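Local coordinates for protein epidermin leader peptide processing serine protease EpiP (Staphylococcus aureus subsp. aureus, PDB 3QFH) that probably cleaves the leader peptide from the epidermin precursor as a subtilisin-like serine endopeptidase, and carries its own propeptide domain, at residues 21-27 and 52-58; 170-175 and 204-209; 413-419 and 430-434. All coordinates share one frame; numbering follows the deposited sequence. Where two conformers were deposited one is given.

Contact 1 (21-27 and 52-58). With SO4 (sulfate ion), chain L.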
loop_
_atom_site.group_PDB
_atom_site.type_symbol
_atom_site.label_atom_id
_atom_site.label_comp_id
_atom_site.label_asym_id
_atom_site.label_seq_id
_atom_site.Cartn_x
_atom_site.Cartn_y
_atom_site.Cartn_z
ATOM N N LEU A 21 -21.432 8.402 -18.182
ATOM C CA LEU A 21 -20.178 7.753 -17.785
ATOM C C LEU A 21 -19.507 8.433 -16.603
ATOM O O LEU A 21 -19.818 9.573 -16.255
ATOM C CB LEU A 21 -19.198 7.750 -18.954
ATOM C CG LEU A 21 -19.693 7.189 -20.291
ATOM C CD1 LEU A 21 -18.622 7.429 -21.356
ATOM C CD2 LEU A 21 -20.074 5.698 -20.192
ATOM N N TYR A 22 -18.557 7.717 -16.015
ATOM C CA TYR A 22 -17.797 8.202 -14.877
ATOM C C TYR A 22 -16.581 8.996 -15.339
ATOM O O TYR A 22 -15.716 8.466 -16.042
ATOM C CB TYR A 22 -17.356 7.029 -13.988
ATOM C CG TYR A 22 -18.477 6.444 -13.137
ATOM C CD1 TYR A 22 -19.347 5.467 -13.639
ATOM C CD2 TYR A 22 -18.662 6.874 -11.826
ATOM C CE1 TYR A 22 -20.387 4.936 -12.831
ATOM C CE2 TYR A 22 -19.691 6.364 -11.025
ATOM C CZ TYR A 22 -20.543 5.406 -11.526
ATOM O OH TYR A 22 -21.530 4.925 -10.702
ATOM N N TYR A 23 -16.529 10.270 -14.957
ATOM C CA TYR A 23 -15.384 11.120 -15.280
ATOM C C TYR A 23 -14.637 11.553 -14.032
ATOM O O TYR A 23 -15.238 11.866 -12.985
ATOM C CB TYR A 23 -15.804 12.356 -16.075
ATOM C CG TYR A 23 -16.214 12.038 -17.488
ATOM C CD1 TYR A 23 -15.261 11.967 -18.511
ATOM C CD2 TYR A 23 -17.544 11.781 -17.807
ATOM C CE1 TYR A 23 -15.625 11.655 -19.814
ATOM C CE2 TYR A 23 -17.919 11.462 -19.116
ATOM C CZ TYR A 23 -16.958 11.407 -20.113
ATOM O OH TYR A 23 -17.324 11.102 -21.405
ATOM N N SER A 24 -13.315 11.538 -14.155
ATOM C CA SER A 24 -12.424 12.020 -13.112
ATOM C C SER A 24 -12.123 13.468 -13.453
ATOM O O SER A 24 -11.737 13.778 -14.587
ATOM C CB SER A 24 -11.155 11.184 -13.052
ATOM O OG SER A 24 -11.455 9.864 -12.613
ATOM N N VAL A 25 -12.310 14.358 -12.480
ATOM C CA VAL A 25 -12.139 15.782 -12.717
ATOM C C VAL A 25 -11.232 16.452 -11.705
ATOM O O VAL A 25 -11.405 16.276 -10.494
ATOM C CB VAL A 25 -13.521 16.508 -12.700
ATOM C CG1 VAL A 25 -13.357 17.982 -12.960
ATOM C CG2 VAL A 25 -14.457 15.897 -13.752
ATOM N N GLU A 26 -10.264 17.219 -12.212
ATOM C CA GLU A 26 -9.386 17.997 -11.367
ATOM C C GLU A 26 -9.824 19.443 -11.489
ATOM O O GLU A 26 -9.848 20.012 -12.585
ATOM C CB GLU A 26 -7.912 17.804 -11.747
ATOM C CG GLU A 26 -6.952 18.552 -10.823
ATOM C CD GLU A 26 -5.504 18.061 -10.917
ATOM O OE1 GLU A 26 -5.210 17.129 -11.716
ATOM O OE2 GLU A 26 -4.662 18.603 -10.166
ATOM N N TYR A 27 -10.211 20.028 -10.368
ATOM C CA TYR A 27 -10.710 21.397 -10.356
ATOM C C TYR A 27 -9.733 22.353 -9.673
ATOM O O TYR A 27 -8.713 21.936 -9.137
ATOM C CB TYR A 27 -12.121 21.463 -9.760
ATOM C CG TYR A 27 -12.333 20.835 -8.389
ATOM C CD1 TYR A 27 -12.226 21.587 -7.231
ATOM C CD2 TYR A 27 -12.720 19.510 -8.269
ATOM C CE1 TYR A 27 -12.458 21.028 -5.984
ATOM C CE2 TYR A 27 -12.944 18.936 -7.034
ATOM C CZ TYR A 27 -12.817 19.702 -5.890
ATOM O OH TYR A 27 -13.048 19.139 -4.652
ATOM N N HIS A 52 -8.505 18.748 -4.606
ATOM C CA HIS A 52 -9.226 19.358 -5.716
ATOM C C HIS A 52 -9.564 18.357 -6.830
ATOM O O HIS A 52 -9.423 18.663 -8.031
ATOM C CB HIS A 52 -8.463 20.573 -6.268
ATOM C CG HIS A 52 -8.358 21.703 -5.294
ATOM N ND1 HIS A 52 -7.156 22.218 -4.872
ATOM C CD2 HIS A 52 -9.316 22.393 -4.634
ATOM C CE1 HIS A 52 -7.376 23.202 -4.017
ATOM N NE2 HIS A 52 -8.680 23.330 -3.859
ATOM N N VAL A 53 -10.018 17.162 -6.443
ATOM C CA VAL A 53 -10.426 16.150 -7.423
ATOM C C VAL A 53 -11.796 15.569 -7.073
ATOM O O VAL A 53 -12.151 15.403 -5.901
ATOM C CB VAL A 53 -9.379 15.018 -7.619
ATOM C CG1 VAL A 53 -8.073 15.583 -8.172
ATOM C CG2 VAL A 53 -9.121 14.248 -6.331
ATOM N N ALA A 54 -12.582 15.303 -8.109
ATOM C CA ALA A 54 -13.910 14.746 -7.936
ATOM C C ALA A 54 -14.200 13.777 -9.052
ATOM O O ALA A 54 -13.541 13.787 -10.094
ATOM C CB ALA A 54 -14.962 15.834 -7.936
ATOM N N GLN A 55 -15.166 12.910 -8.812
ATOM C CA GLN A 55 -15.600 11.994 -9.836
ATOM C C GLN A 55 -17.022 12.417 -10.108
ATOM O O GLN A 55 -17.805 12.632 -9.184
ATOM C CB GLN A 55 -15.525 10.548 -9.380
ATOM C CG GLN A 55 -15.606 9.576 -10.521
ATOM C CD GLN A 55 -15.479 8.136 -10.057
ATOM O OE1 GLN A 55 -15.966 7.777 -8.978
ATOM N NE2 GLN A 55 -14.858 7.291 -10.888
ATOM N N ILE A 56 -17.346 12.557 -11.374
ATOM C CA ILE A 56 -18.654 13.014 -11.776
ATOM C C ILE A 56 -19.228 12.071 -12.818
ATOM O O ILE A 56 -18.522 11.591 -13.710
ATOM C CB ILE A 56 -18.557 14.449 -12.341
ATOM C CG1 ILE A 56 -17.893 15.374 -11.304
ATOM C CG2 ILE A 56 -19.937 14.970 -12.749
ATOM C CD1 ILE A 56 -17.761 16.842 -11.769
ATOM N N LYS A 57 -20.508 11.780 -12.682
ATOM C CA LYS A 57 -21.169 10.921 -13.617
ATOM C C LYS A 57 -21.911 11.867 -14.561
ATOM O O LYS A 57 -22.752 12.656 -14.124
ATOM C CB LYS A 57 -22.108 9.961 -12.880
ATOM C CG LYS A 57 -22.537 8.794 -13.725
ATOM C CD LYS A 57 -23.392 7.775 -12.968
ATOM C CE LYS A 57 -23.757 6.616 -13.894
ATOM N NZ LYS A 57 -24.693 5.635 -13.279
ATOM N N MET A 58 -21.558 11.835 -15.839
ATOM C CA MET A 58 -22.194 12.712 -16.826
ATOM C C MET A 58 -22.074 12.202 -18.263
ATOM O O MET A 58 -21.271 11.318 -18.547
ATOM C CB MET A 58 -21.636 14.139 -16.714
ATOM C CG MET A 58 -20.138 14.264 -16.780
ATOM S SD MET A 58 -19.549 15.963 -16.427
ATOM C CE MET A 58 -17.793 15.667 -16.326
HETATM S S SO4 L . -9.523 26.109 -1.875
HETATM O O1 SO4 L . -10.314 27.326 -1.720
HETATM O O2 SO4 L . -8.135 26.474 -2.134
HETATM O O3 SO4 L . -9.600 25.302 -0.659
HETATM O O4 SO4 L . -10.051 25.338 -2.992
#
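Tyr23 and Ile56 exchange two backbone hydrogen bonds, Tyr23 N to Ile56 O and Ile56 N to Tyr23 O, both 2.7 Å, in an antiparallel pair of strands in the propeptide-like domain. Leu21 with Met58 and Val25 with Ala54 repeat this ladder, and Tyr27 N adds a last bond to His52 O. Strand 53-59 begins beside a G1 beta bulge against strand 43-48, where His52 and Val53 both face Ile48. His52 NE2 donates to O4 of a sulfate, probably a crystallisation ion also held by Thr30 N, at 2.6 Å.

Side chains alternate between the sheet's two faces. With Tyr22, Ser24 and Glu26 lie Val53, Gln55 and Lys57; the extended Lys57 chain lays CD over one face of the Tyr22 ring. Gln55 NE2 turns to Thr79 and Glu212, and Glu26 makes a salt bridge with Lys262 of helix 254-269. On the other face Tyr23 and Met58 pack under helix 60-66, and Val25 CG2 meets Ile56 CD1. Tyr27 CG sits between its backbone N and carbonyl carbon (chi1 53°), which swings the ring back over the bulge: His52 CB lies over its face, 4.2 Å from the Tyr27 centroid, while Tyr27 CE2 touches Ala54 CB at 3.8 Å.

Contact 2 (170-175 and 204-209). With SO4 (sulfate ion), chain O.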
loop_
_atom_site.group_PDB
_atom_site.type_symbol
_atom_site.label_atom_id
_atom_site.label_comp_id
_atom_site.label_asym_id
_atom_site.label_seq_id
_atom_site.Cartn_x
_atom_site.Cartn_y
_atom_site.Cartn_z
ATOM N N ASP A 170 -17.704 0.693 8.480
ATOM C CA ASP A 170 -17.712 -0.696 7.993
ATOM C C ASP A 170 -16.412 -1.028 7.288
ATOM O O ASP A 170 -16.259 -0.761 6.085
ATOM C CB ASP A 170 -18.888 -0.949 7.037
ATOM C CG ASP A 170 -18.925 -2.390 6.499
ATOM O OD1 ASP A 170 -18.009 -3.194 6.790
ATOM O OD2 ASP A 170 -19.879 -2.734 5.769
ATOM N N VAL A 171 -15.467 -1.603 8.023
ATOM C CA VAL A 171 -14.198 -1.989 7.409
ATOM C C VAL A 171 -14.007 -3.495 7.356
ATOM O O VAL A 171 -12.876 -3.954 7.229
ATOM C CB VAL A 171 -12.973 -1.319 8.056
ATOM C CG1 VAL A 171 -13.059 0.217 7.879
ATOM C CG2 VAL A 171 -12.808 -1.719 9.519
ATOM N N ASN A 172 -15.099 -4.255 7.459
ATOM C CA ASN A 172 -15.017 -5.714 7.351
ATOM C C ASN A 172 -14.365 -6.081 6.018
ATOM O O ASN A 172 -14.617 -5.431 4.998
ATOM C CB ASN A 172 -16.399 -6.369 7.457
ATOM C CG ASN A 172 -16.956 -6.350 8.874
ATOM O OD1 ASN A 172 -16.354 -5.783 9.787
ATOM N ND2 ASN A 172 -18.114 -6.979 9.061
ATOM N N ASP A 173 -13.524 -7.108 6.037
ATOM C CA ASP A 173 -12.820 -7.567 4.848
ATOM C C ASP A 173 -13.692 -8.560 4.087
ATOM O O ASP A 173 -14.090 -9.573 4.642
ATOM C CB ASP A 173 -11.542 -8.261 5.311
ATOM C CG ASP A 173 -10.555 -8.532 4.196
ATOM O OD1 ASP A 173 -10.811 -8.198 3.032
ATOM O OD2 ASP A 173 -9.489 -9.091 4.502
ATOM N N ARG A 174 -13.987 -8.266 2.830
ATOM C CA ARG A 174 -14.742 -9.183 1.986
ATOM C C ARG A 174 -13.804 -10.091 1.208
ATOM O O ARG A 174 -14.127 -11.241 0.966
ATOM C CB ARG A 174 -15.610 -8.441 0.962
ATOM C CG ARG A 174 -16.922 -7.828 1.460
ATOM C CD ARG A 174 -16.720 -6.646 2.389
ATOM N NE ARG A 174 -17.931 -5.840 2.509
ATOM C CZ ARG A 174 -18.166 -4.943 3.469
ATOM N NH1 ARG A 174 -19.308 -4.271 3.466
ATOM N NH2 ARG A 174 -17.295 -4.739 4.453
ATOM N N LYS A 175 -12.650 -9.563 0.804
ATOM C CA LYS A 175 -11.709 -10.306 -0.041
ATOM C C LYS A 175 -10.681 -11.136 0.700
ATOM O O LYS A 175 -10.330 -12.221 0.243
ATOM C CB LYS A 175 -10.986 -9.348 -0.999
ATOM C CG LYS A 175 -11.885 -8.745 -2.024
ATOM C CD LYS A 175 -11.082 -8.052 -3.106
ATOM C CE LYS A 175 -11.958 -7.597 -4.203
ATOM N NZ LYS A 175 -11.156 -7.067 -5.329
ATOM N N ARG A 204 -10.519 0.987 4.363
ATOM C CA ARG A 204 -11.055 0.090 3.344
ATOM C C ARG A 204 -11.381 0.807 2.040
ATOM O O ARG A 204 -12.156 1.751 2.016
ATOM C CB ARG A 204 -12.282 -0.668 3.860
ATOM C CG ARG A 204 -12.794 -1.698 2.849
ATOM C CD ARG A 204 -13.816 -2.654 3.466
ATOM N NE ARG A 204 -15.108 -2.023 3.732
ATOM C CZ ARG A 204 -16.148 -2.032 2.896
ATOM N NH1 ARG A 204 -16.068 -2.607 1.711
ATOM N NH2 ARG A 204 -17.281 -1.441 3.248
ATOM N N VAL A 205 -10.769 0.311 0.973
ATOM C CA VAL A 205 -10.917 0.834 -0.375
ATOM C C VAL A 205 -11.380 -0.245 -1.370
ATOM O O VAL A 205 -11.351 -0.023 -2.561
ATOM C CB VAL A 205 -9.614 1.515 -0.839
ATOM C CG1 VAL A 205 -9.279 2.667 0.131
ATOM C CG2 VAL A 205 -8.429 0.509 -0.926
ATOM N N PHE A 206 -11.792 -1.408 -0.868
ATOM C CA PHE A 206 -12.349 -2.454 -1.712
ATOM C C PHE A 206 -13.644 -2.960 -1.131
ATOM O O PHE A 206 -13.765 -3.137 0.087
ATOM C CB PHE A 206 -11.449 -3.677 -1.814
ATOM C CG PHE A 206 -10.239 -3.502 -2.677
ATOM C CD1 PHE A 206 -10.285 -3.835 -4.029
ATOM C CD2 PHE A 206 -9.033 -3.081 -2.130
ATOM C CE1 PHE A 206 -9.158 -3.707 -4.831
ATOM C CE2 PHE A 206 -7.899 -2.957 -2.928
ATOM C CZ PHE A 206 -7.965 -3.272 -4.280
ATOM N N GLY A 207 -14.611 -3.178 -2.010
ATOM C CA GLY A 207 -15.845 -3.839 -1.651
ATOM C C GLY A 207 -15.568 -5.293 -1.995
ATOM O O GLY A 207 -14.668 -5.903 -1.432
ATOM N N SER A 208 -16.326 -5.841 -2.940
ATOM C CA SER A 208 -16.113 -7.208 -3.408
ATOM C C SER A 208 -15.556 -7.179 -4.828
ATOM O O SER A 208 -15.141 -8.195 -5.355
ATOM C CB SER A 208 -17.439 -7.960 -3.407
ATOM O OG SER A 208 -18.086 -7.811 -2.149
ATOM N N LYS A 209 -15.558 -5.995 -5.433
ATOM C CA LYS A 209 -15.131 -5.802 -6.800
ATOM C C LYS A 209 -13.765 -5.083 -6.858
ATOM O O LYS A 209 -12.839 -5.402 -6.082
ATOM C CB LYS A 209 -16.207 -4.990 -7.539
ATOM C CG LYS A 209 -17.601 -5.624 -7.608
ATOM C CD LYS A 209 -17.773 -6.590 -8.788
ATOM C CE LYS A 209 -16.829 -7.790 -8.746
ATOM N NZ LYS A 209 -17.173 -8.841 -9.788
HETATM S S SO4 O . -18.779 -11.794 -9.120
HETATM O O1 SO4 O . -20.189 -12.159 -9.131
HETATM O O2 SO4 O . -18.383 -11.377 -10.464
HETATM O O3 SO4 O . -18.577 -10.685 -8.185
HETATM O O4 SO4 O . -17.971 -12.932 -8.698
HETATM O O HOH W 1 -12.992 -6.300 0.827
#
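In the subtilisin-like domain, two loops that lead into helices 177-186 and 213-225 are joined by hydrogen bonds from Arg204 to Asp170 O and by a stack of Arg204 on Arg174. Within its own loop Arg174 meets the Asp170 carboxylate end-on, NH1 to OD2 at 2.8 Å and NH2 to OD1 at 2.9 Å, from above the carboxylate plane. Asp170 OD1 also accepts from Asn172 N, closing an Asx turn that holds the acid in place.

Arg204 meets the backbone of the same aspartate: NE and NH2 both donate to Asp170 O, at 2.9 and 3.1 Å, with that oxygen in the guanidinium plane. A bend at chi3 (72°) turns the group side-on to this carbonyl; its ion pair with the Asp170 carboxylate is long. The two guanidinium groups are stacked, planes 14° apart, with Arg174 NH2 3.3 Å from Arg204 CZ. Their like charges are probably offset by Asp170 and by Glu164, which forms a salt bridge with Arg204 NH1; Phe206 O takes another bond from NH1.

Farther along, a water accepts from Arg174 N and donates to Gly207 O. The extended Lys175 chain brings NZ within 3.6 Å of Phe206 CD1.

Backbone bonds tie Arg204, at the end of strand 200-204, to Lys149 in edge strand 149-150 and Leu151 just after it, and Val205 to Asp130 at the end of strand 126-130.

Contact 3 (413-419 and 430-434). With SO4 (sulfate ion), chain M.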
loop_
_atom_site.group_PDB
_atom_site.type_symbol
_atom_site.label_atom_id
_atom_site.label_comp_id
_atom_site.label_asym_id
_atom_site.label_seq_id
_atom_site.Cartn_x
_atom_site.Cartn_y
_atom_site.Cartn_z
ATOM N N LEU A 413 16.371 3.782 8.831
ATOM C CA LEU A 413 16.009 2.503 8.226
ATOM C C LEU A 413 17.007 2.162 7.111
ATOM O O LEU A 413 17.593 1.085 7.092
ATOM C CB LEU A 413 14.569 2.547 7.676
ATOM C CG LEU A 413 14.080 1.316 6.906
ATOM C CD1 LEU A 413 13.835 0.159 7.848
ATOM C CD2 LEU A 413 12.817 1.602 6.105
ATOM N N TYR A 414 17.232 3.104 6.205
ATOM C CA TYR A 414 18.109 2.847 5.077
ATOM C C TYR A 414 19.579 2.603 5.400
ATOM O O TYR A 414 20.220 1.779 4.744
ATOM C CB TYR A 414 18.034 3.981 4.045
ATOM C CG TYR A 414 16.698 4.136 3.334
ATOM C CD1 TYR A 414 15.762 3.096 3.303
ATOM C CD2 TYR A 414 16.440 5.273 2.563
ATOM C CE1 TYR A 414 14.558 3.228 2.617
ATOM C CE2 TYR A 414 15.248 5.404 1.854
ATOM C CZ TYR A 414 14.315 4.373 1.884
ATOM O OH TYR A 414 13.138 4.511 1.204
ATOM N N GLN A 415 20.107 3.336 6.376
ATOM C CA GLN A 415 21.517 3.269 6.723
ATOM C C GLN A 415 21.862 2.297 7.828
ATOM O O GLN A 415 22.952 1.767 7.820
ATOM C CB GLN A 415 22.025 4.663 7.122
ATOM C CG GLN A 415 21.891 5.705 6.031
ATOM C CD GLN A 415 22.672 5.341 4.780
ATOM O OE1 GLN A 415 23.785 4.800 4.855
ATOM N NE2 GLN A 415 22.097 5.640 3.621
ATOM N N HIS A 416 20.954 2.089 8.783
ATOM C CA HIS A 416 21.220 1.184 9.910
ATOM C C HIS A 416 20.177 0.098 10.108
ATOM O O HIS A 416 20.305 -0.692 11.022
ATOM C CB HIS A 416 21.323 1.988 11.221
ATOM C CG HIS A 416 22.311 3.106 11.155
ATOM N ND1 HIS A 416 23.650 2.931 11.434
ATOM C CD2 HIS A 416 22.164 4.403 10.792
ATOM C CE1 HIS A 416 24.281 4.081 11.271
ATOM N NE2 HIS A 416 23.404 4.989 10.879
ATOM N N GLY A 417 19.157 0.053 9.269
ATOM C CA GLY A 417 18.071 -0.909 9.450
ATOM C C GLY A 417 17.987 -2.001 8.407
ATOM O O GLY A 417 16.969 -2.652 8.292
ATOM N N THR A 418 19.042 -2.184 7.630
ATOM C CA THR A 418 19.054 -3.221 6.614
ATOM C C THR A 418 20.356 -3.999 6.688
ATOM O O THR A 418 21.330 -3.560 7.287
ATOM C CB THR A 418 18.948 -2.653 5.166
ATOM O OG1 THR A 418 20.200 -2.094 4.775
ATOM C CG2 THR A 418 17.817 -1.596 5.031
ATOM N N SER A 419 20.332 -5.174 6.089
ATOM C CA SER A 419 21.491 -6.013 5.921
ATOM C C SER A 419 22.328 -5.378 4.797
ATOM O O SER A 419 21.770 -4.759 3.886
ATOM C CB SER A 419 21.025 -7.418 5.494
ATOM O OG SER A 419 22.060 -8.153 4.874
ATOM N N HIS A 430 18.599 -0.411 -0.553
ATOM C CA HIS A 430 19.597 -0.404 0.538
ATOM C C HIS A 430 19.838 -1.764 1.182
ATOM O O HIS A 430 20.793 -1.928 1.951
ATOM C CB HIS A 430 19.235 0.625 1.608
ATOM C CG HIS A 430 19.277 2.030 1.117
ATOM N ND1 HIS A 430 20.456 2.740 1.013
ATOM C CD2 HIS A 430 18.291 2.871 0.718
ATOM C CE1 HIS A 430 20.191 3.953 0.555
ATOM N NE2 HIS A 430 18.885 4.061 0.379
ATOM N N GLY A 431 18.989 -2.737 0.876
ATOM C CA GLY A 431 19.184 -4.101 1.350
ATOM C C GLY A 431 17.944 -4.681 1.975
ATOM O O GLY A 431 16.897 -4.039 2.001
ATOM N N GLU A 432 18.071 -5.901 2.496
ATOM C CA GLU A 432 16.958 -6.565 3.153
ATOM C C GLU A 432 16.782 -5.977 4.554
ATOM O O GLU A 432 17.747 -5.736 5.270
ATOM C CB GLU A 432 17.191 -8.080 3.232
ATOM C CG GLU A 432 15.949 -8.875 3.634
ATOM C CD GLU A 432 16.196 -10.374 3.705
ATOM O OE1 GLU A 432 17.169 -10.787 4.382
ATOM O OE2 GLU A 432 15.398 -11.139 3.102
ATOM N N LEU A 433 15.535 -5.740 4.914
ATOM C CA LEU A 433 15.142 -5.232 6.232
ATOM C C LEU A 433 15.760 -6.054 7.387
ATOM O O LEU A 433 15.739 -7.283 7.342
ATOM C CB LEU A 433 13.611 -5.320 6.312
ATOM C CG LEU A 433 12.898 -4.882 7.597
ATOM C CD1 LEU A 433 13.185 -3.424 7.940
ATOM C CD2 LEU A 433 11.392 -5.134 7.449
ATOM N N ASP A 434 16.311 -5.377 8.401
ATOM C CA ASP A 434 16.859 -6.047 9.605
ATOM C C ASP A 434 16.421 -5.213 10.829
ATOM O O ASP A 434 17.024 -4.187 11.172
ATOM C CB ASP A 434 18.381 -6.198 9.544
ATOM C CG ASP A 434 18.957 -7.045 10.712
ATOM O OD1 ASP A 434 20.113 -7.537 10.557
ATOM O OD2 ASP A 434 18.286 -7.236 11.765
HETATM S S SO4 M . 24.039 2.657 1.166
HETATM O O1 SO4 M . 23.786 4.098 1.128
HETATM O O2 SO4 M . 25.334 2.321 0.591
HETATM O O3 SO4 M . 23.955 2.202 2.546
HETATM O O4 SO4 M . 23.005 1.978 0.384
HETATM O O HOH W 2 20.156 -10.421 3.867
#
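Aromatic contact comes first where helix 406-416 ends against the loop 430-434, in the C-terminal part of the subtilisin-like domain: Tyr414 and His430 form an offset stack, centroids 4.5 Å apart and planes at 21°. The overlap is partial, with His430 CD2 over the Tyr414 face, 3.3 Å from Tyr414 CG, and Tyr414 CB making a CH-pi contact over the imidazole. Phe425 meets His430 edge-to-face.

Backbone hydrogen bonds join the chains beyond the helix. Ser419 N donates to Glu432 O at 2.8 Å, and Asp434 N to Gly417 O at the same length; between them Thr418 and Leu433 form a single beta bridge. Thr418 OG1, held between its backbone N and carbonyl carbon (chi1 76°), lies 2.9 Å from His430 O and also near Ser419 O; its one proton could go to either. Gly431 passes close to Ser419 O with backbone angles that leave no room for a CB.

Polar side chains find partners outside the two segments. His430 ND1 donates to O4 of a sulfate, probably a crystallisation ion, to which Gln415 NE2 adds a weak bond. The Glu432 carboxylate is bonded to Thr319 and Ser323, and a water links its OE1 with Ser419 OG.

Leu413 CD1 and Leu433 CD1 touch at 3.6 Å, and both leucines pack against helix 382-400. Gly431 and Leu433 hydrogen-bond through the backbone to Ala339 of strand 338-341, an edge of the parallel sheet, while Asp434 caps helix 435-439 through Lys437 N.

In the fold
The three contacts follow one another along the chain, each closing before the next opens. Contact 1 belongs to the propeptide-like sheet, which strand 249-250 completes; with helix 254-269 that strand ties this part to the subtilisin-like domain. Contacts 2 and 3 border the domain's seven-stranded parallel sheet near its opposite edges, strands 149-150 and 338-341. Centres of contacts 1 and 2 are 23 Å apart, those of 2 and 3 are 33 Å, and those of 1 and 3 are 41 Å. None touches another. The Phe206 side chain of contact 2 lies near, without touching, a probable catalytic triad of Asp130, His177 and Ser383, whereas contact 3 lies across the chain's centre from both others.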